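Local coordinates for carboxypeptidase D (Drosophila melanogaster, PDB 3MN8), which removes C-terminal arginine or lysine residues from peptides and proteins as a zinc-dependent metallocarboxypeptidase, this chain holding its first, active carboxypeptidase domain, at residues A[266-271]-A[306-311]; A[101-106]-A[156-161]; A[48-53]-A[61-66]. All blocks are in the same frame, centred on the assembly; numbering follows the deposited sequence.

Contact 1 (A[266-271]-A[306-311])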
loop_
_atom_site.group_PDB
_atom_site.type_symbol
_atom_site.label_atom_id
_atom_site.label_comp_id
_atom_site.label_asym_id
_atom_site.label_seq_id
_atom_site.Cartn_x
_atom_site.Cartn_y
_atom_site.Cartn_z
ATOM N N ASN A 266 -13.698 13.262 -13.993
ATOM C CA ASN A 266 -13.612 13.655 -15.399
ATOM C C ASN A 266 -12.265 14.258 -15.783
ATOM O O ASN A 266 -12.192 15.164 -16.620
ATOM C CB ASN A 266 -14.734 14.631 -15.741
ATOM C CG ASN A 266 -14.859 15.751 -14.731
ATOM O OD1 ASN A 266 -14.086 15.832 -13.772
ATOM N ND2 ASN A 266 -15.842 16.622 -14.938
ATOM N N ASN A 267 -11.203 13.738 -15.179
ATOM C CA ASN A 267 -9.865 14.289 -15.352
ATOM C C ASN A 267 -9.131 13.640 -16.520
ATOM O O ASN A 267 -9.467 12.524 -16.917
ATOM C CB ASN A 267 -9.066 14.110 -14.059
ATOM C CG ASN A 267 -9.885 14.451 -12.813
ATOM O OD1 ASN A 267 -10.453 15.539 -12.702
ATOM N ND2 ASN A 267 -9.949 13.516 -11.875
ATOM N N CYS A 268 -8.148 14.356 -17.068
ATOM C CA CYS A 268 -7.301 13.876 -18.173
ATOM C C CYS A 268 -8.064 13.182 -19.300
ATOM O O CYS A 268 -7.586 12.182 -19.851
ATOM C CB CYS A 268 -6.186 12.940 -17.667
ATOM S SG CYS A 268 -5.998 12.825 -15.872
ATOM N N ASN A 269 -9.240 13.707 -19.637
ATOM C CA ASN A 269 -10.101 13.099 -20.658
ATOM C C ASN A 269 -10.732 11.770 -20.211
ATOM O O ASN A 269 -11.441 11.114 -20.988
ATOM C CB ASN A 269 -9.355 12.916 -21.993
ATOM C CG ASN A 269 -9.080 14.240 -22.708
ATOM O OD1 ASN A 269 -8.172 14.329 -23.537
ATOM N ND2 ASN A 269 -9.867 15.268 -22.393
ATOM N N ASP A 270 -10.481 11.383 -18.960
ATOM C CA ASP A 270 -11.016 10.134 -18.416
ATOM C C ASP A 270 -12.359 10.365 -17.748
ATOM O O ASP A 270 -12.632 11.468 -17.267
ATOM C CB ASP A 270 -10.056 9.531 -17.396
ATOM C CG ASP A 270 -8.703 9.196 -17.993
ATOM O OD1 ASP A 270 -8.652 8.808 -19.178
ATOM O OD2 ASP A 270 -7.693 9.317 -17.271
ATOM N N SER A 271 -13.191 9.326 -17.726
ATOM C CA SER A 271 -14.459 9.380 -17.007
ATOM C C SER A 271 -14.558 8.240 -15.999
ATOM O O SER A 271 -14.825 7.092 -16.366
ATOM C CB SER A 271 -15.642 9.335 -17.968
ATOM O OG SER A 271 -16.875 9.300 -17.259
ATOM N N LEU A 306 -2.011 9.878 -9.612
ATOM C CA LEU A 306 -1.993 11.187 -8.950
ATOM C C LEU A 306 -2.166 12.387 -9.878
ATOM O O LEU A 306 -2.883 13.334 -9.548
ATOM C CB LEU A 306 -0.716 11.354 -8.120
ATOM C CG LEU A 306 -0.601 10.301 -7.028
ATOM C CD1 LEU A 306 0.776 10.287 -6.402
ATOM C CD2 LEU A 306 -1.666 10.537 -5.986
ATOM N N SER A 307 -1.513 12.353 -11.033
ATOM C CA SER A 307 -1.556 13.488 -11.941
ATOM C C SER A 307 -1.830 13.054 -13.367
ATOM O O SER A 307 -1.588 11.899 -13.737
ATOM C CB SER A 307 -0.242 14.258 -11.886
ATOM O OG SER A 307 0.863 13.371 -12.005
ATOM N N CYS A 308 -2.353 13.987 -14.156
ATOM C CA CYS A 308 -2.493 13.803 -15.588
ATOM C C CYS A 308 -1.120 13.848 -16.224
ATOM O O CYS A 308 -0.806 13.055 -17.113
ATOM C CB CYS A 308 -3.377 14.898 -16.184
ATOM S SG CYS A 308 -5.124 14.676 -15.829
ATOM N N CYS A 309 -0.302 14.788 -15.766
ATOM C CA CYS A 309 1.088 14.858 -16.203
ATOM C C CYS A 309 1.988 13.896 -15.410
ATOM O O CYS A 309 2.150 14.024 -14.186
ATOM C CB CYS A 309 1.609 16.277 -16.088
ATOM S SG CYS A 309 3.294 16.440 -16.690
ATOM N N LYS A 310 2.571 12.932 -16.113
ATOM C CA LYS A 310 3.394 11.916 -15.466
ATOM C C LYS A 310 4.536 12.531 -14.656
ATOM O O LYS A 310 4.748 12.179 -13.494
ATOM C CB LYS A 310 3.943 10.935 -16.505
ATOM C CG LYS A 310 2.873 10.121 -17.201
ATOM C CD LYS A 310 3.467 9.098 -18.175
ATOM C CE LYS A 310 2.500 7.906 -18.365
ATOM N NZ LYS A 310 3.050 6.779 -19.194
ATOM N N TYR A 311 5.266 13.454 -15.279
ATOM C CA TYR A 311 6.425 14.097 -14.650
ATOM C C TYR A 311 6.289 15.616 -14.672
ATOM O O TYR A 311 6.866 16.266 -15.536
ATOM C CB TYR A 311 7.709 13.720 -15.398
ATOM C CG TYR A 311 8.987 13.816 -14.578
ATOM C CD1 TYR A 311 10.063 12.971 -14.840
ATOM C CD2 TYR A 311 9.117 14.731 -13.542
ATOM C CE1 TYR A 311 11.234 13.033 -14.103
ATOM C CE2 TYR A 311 10.288 14.797 -12.785
ATOM C CZ TYR A 311 11.342 13.944 -13.078
ATOM O OH TYR A 311 12.510 14.000 -12.351
#
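Cys308 and Cys268 account for nearly all of the surface that 306-311 and 266-271 bury against each other, and what joins them is covalent: a disulfide with 2.0 Å between Cys268 SG and Cys308 SG. Both residues direct their first side-chain bond at the partner segment. The C-S-S-C torsion of -83° gives the bridge left-handed sense and keeps Cys268 CB 3.7 Å from Cys308 CB, with the CA atoms of the same two residues 5.5 Å apart. On the Cys308 side, SG stands opposite the carbonyl carbon and next to the backbone N (chi1 -75°). The bridge joins two surface loops of the M14 zinc carboxypeptidase domain: one precedes strand 276-278, the other leaves strand 300-305, whose last residue, Glu305, is the predicted proton donor/acceptor. Cys309, next to Cys308 in the chain, forms a second disulfide with Cys156, so adjacent cysteines tie one loop to two others. Asn267 adds a lesser contact, its backbone C lying 4.2 Å from Cys308 SG, while its ND2 donates to Ile261 O. Within 306-311, Ser307 OG reaches past Cys308 and donates to Cys309 O at 2.6 Å, approaching from above the carbonyl plane (42° out of it).

Contact 2 (A[101-106]-A[156-161]). With ZN (zinc ion), chain F; GEM ((2-guanidinoethylmercapto)succinic acid), chain G.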
loop_
_atom_site.group_PDB
_atom_site.type_symbol
_atom_site.label_atom_id
_atom_site.label_comp_id
_atom_site.label_asym_id
_atom_site.label_seq_id
_atom_site.Cartn_x
_atom_site.Cartn_y
_atom_site.Cartn_z
ATOM N N HIS A 101 6.930 3.121 -12.145
ATOM C CA HIS A 101 7.226 3.643 -13.462
ATOM C C HIS A 101 8.011 4.927 -13.230
ATOM O O HIS A 101 7.457 5.945 -12.767
ATOM C CB HIS A 101 5.949 3.886 -14.261
ATOM C CG HIS A 101 5.156 2.641 -14.502
ATOM N ND1 HIS A 101 3.980 2.364 -13.840
ATOM C CD2 HIS A 101 5.390 1.583 -15.314
ATOM C CE1 HIS A 101 3.512 1.198 -14.250
ATOM N NE2 HIS A 101 4.349 0.703 -15.144
ATOM N N GLY A 102 9.313 4.844 -13.515
ATOM C CA GLY A 102 10.253 5.929 -13.289
ATOM C C GLY A 102 9.830 7.319 -13.754
ATOM O O GLY A 102 10.238 8.321 -13.166
ATOM N N ASP A 103 9.024 7.393 -14.810
ATOM C CA ASP A 103 8.577 8.685 -15.330
ATOM C C ASP A 103 7.292 9.193 -14.665
ATOM O O ASP A 103 6.820 10.281 -14.971
ATOM C CB ASP A 103 8.409 8.616 -16.848
ATOM C CG ASP A 103 7.690 7.356 -17.305
ATOM O OD1 ASP A 103 7.788 7.032 -18.504
ATOM O OD2 ASP A 103 7.028 6.691 -16.478
ATOM N N GLU A 104 6.725 8.391 -13.769
ATOM C CA GLU A 104 5.563 8.800 -12.985
ATOM C C GLU A 104 6.048 9.177 -11.593
ATOM O O GLU A 104 6.232 8.310 -10.725
ATOM C CB GLU A 104 4.543 7.670 -12.910
ATOM C CG GLU A 104 4.068 7.166 -14.267
ATOM C CD GLU A 104 3.265 5.900 -14.138
ATOM O OE1 GLU A 104 2.908 5.559 -12.995
ATOM O OE2 GLU A 104 3.002 5.238 -15.160
ATOM N N THR A 105 6.221 10.478 -11.386
ATOM C CA THR A 105 7.107 10.998 -10.351
ATOM C C THR A 105 6.451 11.655 -9.126
ATOM O O THR A 105 7.062 11.718 -8.067
ATOM C CB THR A 105 8.075 12.018 -10.994
ATOM O OG1 THR A 105 7.321 13.069 -11.622
ATOM C CG2 THR A 105 8.927 11.334 -12.060
ATOM N N VAL A 106 5.227 12.164 -9.258
ATOM C CA VAL A 106 4.598 12.900 -8.154
ATOM C C VAL A 106 4.536 12.062 -6.856
ATOM O O VAL A 106 4.937 12.520 -5.781
ATOM C CB VAL A 106 3.186 13.429 -8.542
ATOM C CG1 VAL A 106 2.539 14.198 -7.383
ATOM C CG2 VAL A 106 3.262 14.295 -9.794
ATOM N N CYS A 156 4.946 15.350 -19.274
ATOM C CA CYS A 156 3.627 14.866 -18.903
ATOM C C CYS A 156 3.405 13.496 -19.535
ATOM O O CYS A 156 2.849 12.586 -18.911
ATOM C CB CYS A 156 2.544 15.859 -19.335
ATOM S SG CYS A 156 2.475 17.352 -18.316
ATOM N N GLU A 157 3.852 13.356 -20.779
ATOM C CA GLU A 157 3.814 12.072 -21.474
ATOM C C GLU A 157 5.171 11.369 -21.431
ATOM O O GLU A 157 6.218 12.012 -21.472
ATOM C CB GLU A 157 3.369 12.254 -22.927
ATOM C CG GLU A 157 1.896 12.614 -23.087
ATOM C CD GLU A 157 1.677 14.085 -23.398
ATOM O OE1 GLU A 157 1.767 14.460 -24.591
ATOM O OE2 GLU A 157 1.408 14.859 -22.453
ATOM N N SER A 158 5.142 10.044 -21.352
ATOM C CA SER A 158 6.363 9.250 -21.287
ATOM C C SER A 158 7.204 9.445 -22.544
ATOM O O SER A 158 6.759 10.071 -23.500
ATOM C CB SER A 158 6.019 7.767 -21.084
ATOM O OG SER A 158 7.188 6.985 -20.904
ATOM N N LEU A 159 8.418 8.903 -22.537
ATOM C CA LEU A 159 9.397 9.139 -23.602
ATOM C C LEU A 159 9.337 8.071 -24.685
ATOM O O LEU A 159 8.637 7.075 -24.532
ATOM C CB LEU A 159 10.814 9.150 -23.017
ATOM C CG LEU A 159 11.348 10.325 -22.186
ATOM C CD1 LEU A 159 12.674 9.929 -21.539
ATOM C CD2 LEU A 159 11.504 11.607 -23.015
ATOM N N PRO A 160 10.078 8.279 -25.788
ATOM C CA PRO A 160 10.220 7.262 -26.837
ATOM C C PRO A 160 10.612 5.897 -26.270
ATOM O O PRO A 160 11.416 5.823 -25.343
ATOM C CB PRO A 160 11.348 7.825 -27.697
ATOM C CG PRO A 160 11.168 9.300 -27.578
ATOM C CD PRO A 160 10.727 9.550 -26.171
ATOM N N ASN A 161 10.044 4.832 -26.822
ATOM C CA ASN A 161 10.311 3.478 -26.332
ATOM C C ASN A 161 9.702 3.187 -24.957
ATOM O O ASN A 161 9.790 2.068 -24.460
ATOM C CB ASN A 161 11.821 3.208 -26.302
ATOM C CG ASN A 161 12.461 3.333 -27.667
ATOM O OD1 ASN A 161 13.516 3.946 -27.817
ATOM N ND2 ASN A 161 11.821 2.754 -28.674
HETATM ZN ZN ZN F . 2.390 3.805 -13.851
HETATM C C8 GEM G . -1.394 1.137 -15.307
HETATM S S7 GEM G . -1.571 0.571 -13.639
HETATM C C6 GEM G . -3.152 1.252 -13.231
HETATM C C5 GEM G . -4.257 0.875 -14.215
HETATM N N3 GEM G . -4.525 -0.545 -14.050
HETATM C C1 GEM G . -5.288 -1.309 -14.825
HETATM N N4 GEM G . -5.442 -2.599 -14.551
HETATM N N2 GEM G . -5.899 -0.786 -15.883
HETATM C C9 GEM G . -0.201 0.431 -15.894
HETATM O O14 GEM G . 0.484 -0.296 -15.141
HETATM O O15 GEM G . 0.060 0.584 -17.106
HETATM C C10 GEM G . -1.273 2.665 -15.422
HETATM C C11 GEM G . -0.003 3.300 -14.867
HETATM O O12 GEM G . -0.138 4.286 -14.102
HETATM O O13 GEM G . 1.122 2.855 -15.210
#
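Asp103 and Ser158 meet through a single hydrogen bond, Ser158 OG donating to Asp103 OD1 over 2.5 Å, a very short length that at this resolution says little about its strength. Asp103 is buried and its first side-chain bond points at 156-161; its CG sits between its own backbone N and carbonyl carbon (chi1 45°). The first side-chain bond of Ser158 points neither at nor away from 101-106; it is OG, opposite the backbone N (chi1 -175°), that meets the carboxylate. Backbone bonding shapes 101-106: His101 to Glu104 is a type I turn closed by Glu104 N to His101 O at 2.7 Å, with Asp103 its third residue and its first and last residues bound to the metal. Coordination is the third kind of interaction. His101 ND1 binds zinc at 2.1 Å, and Glu104 grips it with both oxygens, OE1 and OE2 each 2.0 Å away. The inhibitor GEM adds O13 at 2.1 Å from zinc and O12, more loosely, at 2.6 Å. In the second shell, Asp172 accepts from His101 NE2 and fixes the ring's rotation, while Arg165 packs on the turn and hydrogen-bonds GEM. With His217, this is the HxxE...H catalytic zinc site of M14 carboxypeptidases.

Contact 3 (A[48-53]-A[61-66])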
loop_
_atom_site.group_PDB
_atom_site.type_symbol
_atom_site.label_atom_id
_atom_site.label_comp_id
_atom_site.label_asym_id
_atom_site.label_seq_id
_atom_site.Cartn_x
_atom_site.Cartn_y
_atom_site.Cartn_z
ATOM N N ASP A 48 20.281 10.278 1.556
ATOM C CA ASP A 48 20.735 11.265 2.529
ATOM C C ASP A 48 19.619 11.661 3.499
ATOM O O ASP A 48 19.843 11.752 4.713
ATOM C CB ASP A 48 21.313 12.502 1.828
ATOM C CG ASP A 48 22.649 12.224 1.141
ATOM O OD1 ASP A 48 23.321 11.226 1.493
ATOM O OD2 ASP A 48 23.032 13.018 0.248
ATOM N N LEU A 49 18.414 11.878 2.977
ATOM C CA LEU A 49 17.320 12.327 3.831
ATOM C C LEU A 49 16.820 11.236 4.776
ATOM O O LEU A 49 16.432 11.519 5.925
ATOM C CB LEU A 49 16.164 12.890 3.009
ATOM C CG LEU A 49 15.118 13.596 3.878
ATOM C CD1 LEU A 49 14.567 14.823 3.163
ATOM C CD2 LEU A 49 14.009 12.646 4.280
ATOM N N PHE A 50 16.834 9.996 4.285
ATOM C CA PHE A 50 16.413 8.841 5.067
ATOM C C PHE A 50 17.372 8.520 6.199
ATOM O O PHE A 50 16.951 8.054 7.251
ATOM C CB PHE A 50 16.257 7.618 4.175
ATOM C CG PHE A 50 14.893 7.485 3.574
ATOM C CD1 PHE A 50 13.988 8.533 3.651
ATOM C CD2 PHE A 50 14.516 6.318 2.933
ATOM C CE1 PHE A 50 12.727 8.410 3.101
ATOM C CE2 PHE A 50 13.259 6.187 2.379
ATOM C CZ PHE A 50 12.365 7.229 2.461
ATOM N N ALA A 51 18.660 8.753 5.985
ATOM C CA ALA A 51 19.636 8.579 7.057
ATOM C C ALA A 51 19.459 9.662 8.122
ATOM O O ALA A 51 19.590 9.398 9.320
ATOM C CB ALA A 51 21.062 8.590 6.497
ATOM N N GLY A 52 19.154 10.878 7.676
ATOM C CA GLY A 52 19.018 12.006 8.583
ATOM C C GLY A 52 17.861 11.799 9.537
ATOM O O GLY A 52 17.954 12.059 10.742
ATOM N N LEU A 53 16.758 11.327 8.976
ATOM C CA LEU A 53 15.568 11.049 9.757
ATOM C C LEU A 53 15.856 9.998 10.817
ATOM O O LEU A 53 15.347 10.071 11.935
ATOM C CB LEU A 53 14.461 10.569 8.822
ATOM C CG LEU A 53 13.486 11.645 8.331
ATOM C CD1 LEU A 53 14.064 13.055 8.296
ATOM C CD2 LEU A 53 12.851 11.287 7.005
ATOM N N ALA A 61 12.179 6.306 13.393
ATOM C CA ALA A 61 12.537 6.172 11.989
ATOM C C ALA A 61 13.659 5.163 11.838
ATOM O O ALA A 61 14.675 5.245 12.541
ATOM C CB ALA A 61 12.944 7.508 11.407
ATOM N N LYS A 62 13.456 4.211 10.926
ATOM C CA LYS A 62 14.443 3.176 10.625
ATOM C C LYS A 62 14.481 2.887 9.136
ATOM O O LYS A 62 13.440 2.767 8.500
ATOM C CB LYS A 62 14.122 1.891 11.388
ATOM C CG LYS A 62 15.097 0.751 11.117
ATOM C CD LYS A 62 14.821 -0.419 12.051
ATOM C CE LYS A 62 15.693 -1.611 11.719
ATOM N NZ LYS A 62 17.132 -1.243 11.682
ATOM N N VAL A 63 15.684 2.782 8.581
ATOM C CA VAL A 63 15.845 2.506 7.160
ATOM C C VAL A 63 16.036 1.028 6.911
ATOM O O VAL A 63 16.797 0.367 7.612
ATOM C CB VAL A 63 17.048 3.233 6.570
ATOM C CG1 VAL A 63 17.323 2.724 5.173
ATOM C CG2 VAL A 63 16.810 4.744 6.562
ATOM N N HIS A 64 15.347 0.532 5.889
ATOM C CA HIS A 64 15.411 -0.861 5.487
ATOM C C HIS A 64 15.895 -0.985 4.051
ATOM O O HIS A 64 15.408 -0.279 3.159
ATOM C CB HIS A 64 14.033 -1.486 5.624
ATOM C CG HIS A 64 13.496 -1.420 7.018
ATOM N ND1 HIS A 64 13.733 -2.407 7.951
ATOM C CD2 HIS A 64 12.768 -0.469 7.647
ATOM C CE1 HIS A 64 13.157 -2.075 9.091
ATOM N NE2 HIS A 64 12.562 -0.906 8.933
ATOM N N PHE A 65 16.863 -1.878 3.844
ATOM C CA PHE A 65 17.392 -2.187 2.515
ATOM C C PHE A 65 16.616 -3.368 1.939
ATOM O O PHE A 65 16.536 -4.428 2.568
ATOM C CB PHE A 65 18.883 -2.516 2.623
ATOM C CG PHE A 65 19.483 -3.112 1.378
ATOM C CD1 PHE A 65 19.527 -4.485 1.197
ATOM C CD2 PHE A 65 20.030 -2.300 0.404
ATOM C CE1 PHE A 65 20.085 -5.032 0.058
ATOM C CE2 PHE A 65 20.596 -2.842 -0.734
ATOM C CZ PHE A 65 20.620 -4.210 -0.908
ATOM N N LEU A 66 16.029 -3.174 0.760
ATOM C CA LEU A 66 15.201 -4.197 0.124
ATOM C C LEU A 66 15.992 -4.871 -0.983
ATOM O O LEU A 66 15.780 -6.043 -1.294
ATOM C CB LEU A 66 13.940 -3.574 -0.463
ATOM C CG LEU A 66 13.107 -2.700 0.476
ATOM C CD1 LEU A 66 11.810 -2.318 -0.186
ATOM C CD2 LEU A 66 12.819 -3.425 1.759
#
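The Phe50 ring is the flat group here, and Val63 CG2 approaches it obliquely, 4.5 Å from Phe50 CG. Its closer contact is with the stem of the side chain, Phe50 CB at 3.8 Å from Val63 CG2. Beyond the two segments the Phe50 side chain also meets Leu78 of the neighbouring strand 74-80 and Pro141 of a loop. The setting is the alpha/beta fold of the zinc carboxypeptidase domain, in which helix 43-56 packs on strand 61-68, an outermost strand of the mixed eight-stranded sheet. The segment axes come within 7.7 Å, and their N-to-C directions differ by 138°, so the chain turns back roughly antiparallel after a short connection. The register agrees with that reversal: Phe50 lies nearest Val63, and Leu53, about one helical turn later, lies nearest Ala61, two residues earlier on the strand. Ala61 and Val63 both aim their first side-chain bonds at the helix, whereas that of Lys62, between them, points away. No hydrogen bond joins the segments; the contact is van der Waals packing of side chains against each other and against helix carbonyls. Leu53 CB stands 4.3 Å from Ala61 CB, and the Leu53 side chain extends the packing to Leu78 and to Ala115 and Leu119 of helix 106-121, so this end of the interface is shared by two helices. Along one edge, within the sheet, the strand pairs with 74-80, Lys62 with Gln79 and His64 with Ala77. Among the helix carbonyls, Leu53 O lies 3.6 Å from Ala61 CB. Val63 meets a second carbonyl with one branch: CG1 is set opposite the backbone N (chi1 170°), and CG2 faces the helix, 3.4 Å from Phe50 O.

Along the chain the contacts come in series, contact 3 closing first, then contact 2, then contact 1, all within the carboxypeptidase domain. Contacts 1 and 2 are neighbours, with centres 13 Å apart, and touch directly: the Cys309-Cys156 disulfide and a probable hydrogen bond from Lys310 N to Cys156 O (2.8 Å) join 306-311 to 156-161. Two disulfides thus join 266-271, 306-311 and 156-161 in a row, while 101-106, which carries two of the zinc ligands, is held to them without a covalent bond. Contact 3 lies away from the annotated sites, its centre about 26 Å from that of contact 2 and about 32 Å from that of contact 1. Strands 61-68 and 300-305 nevertheless share the eight-stranded sheet.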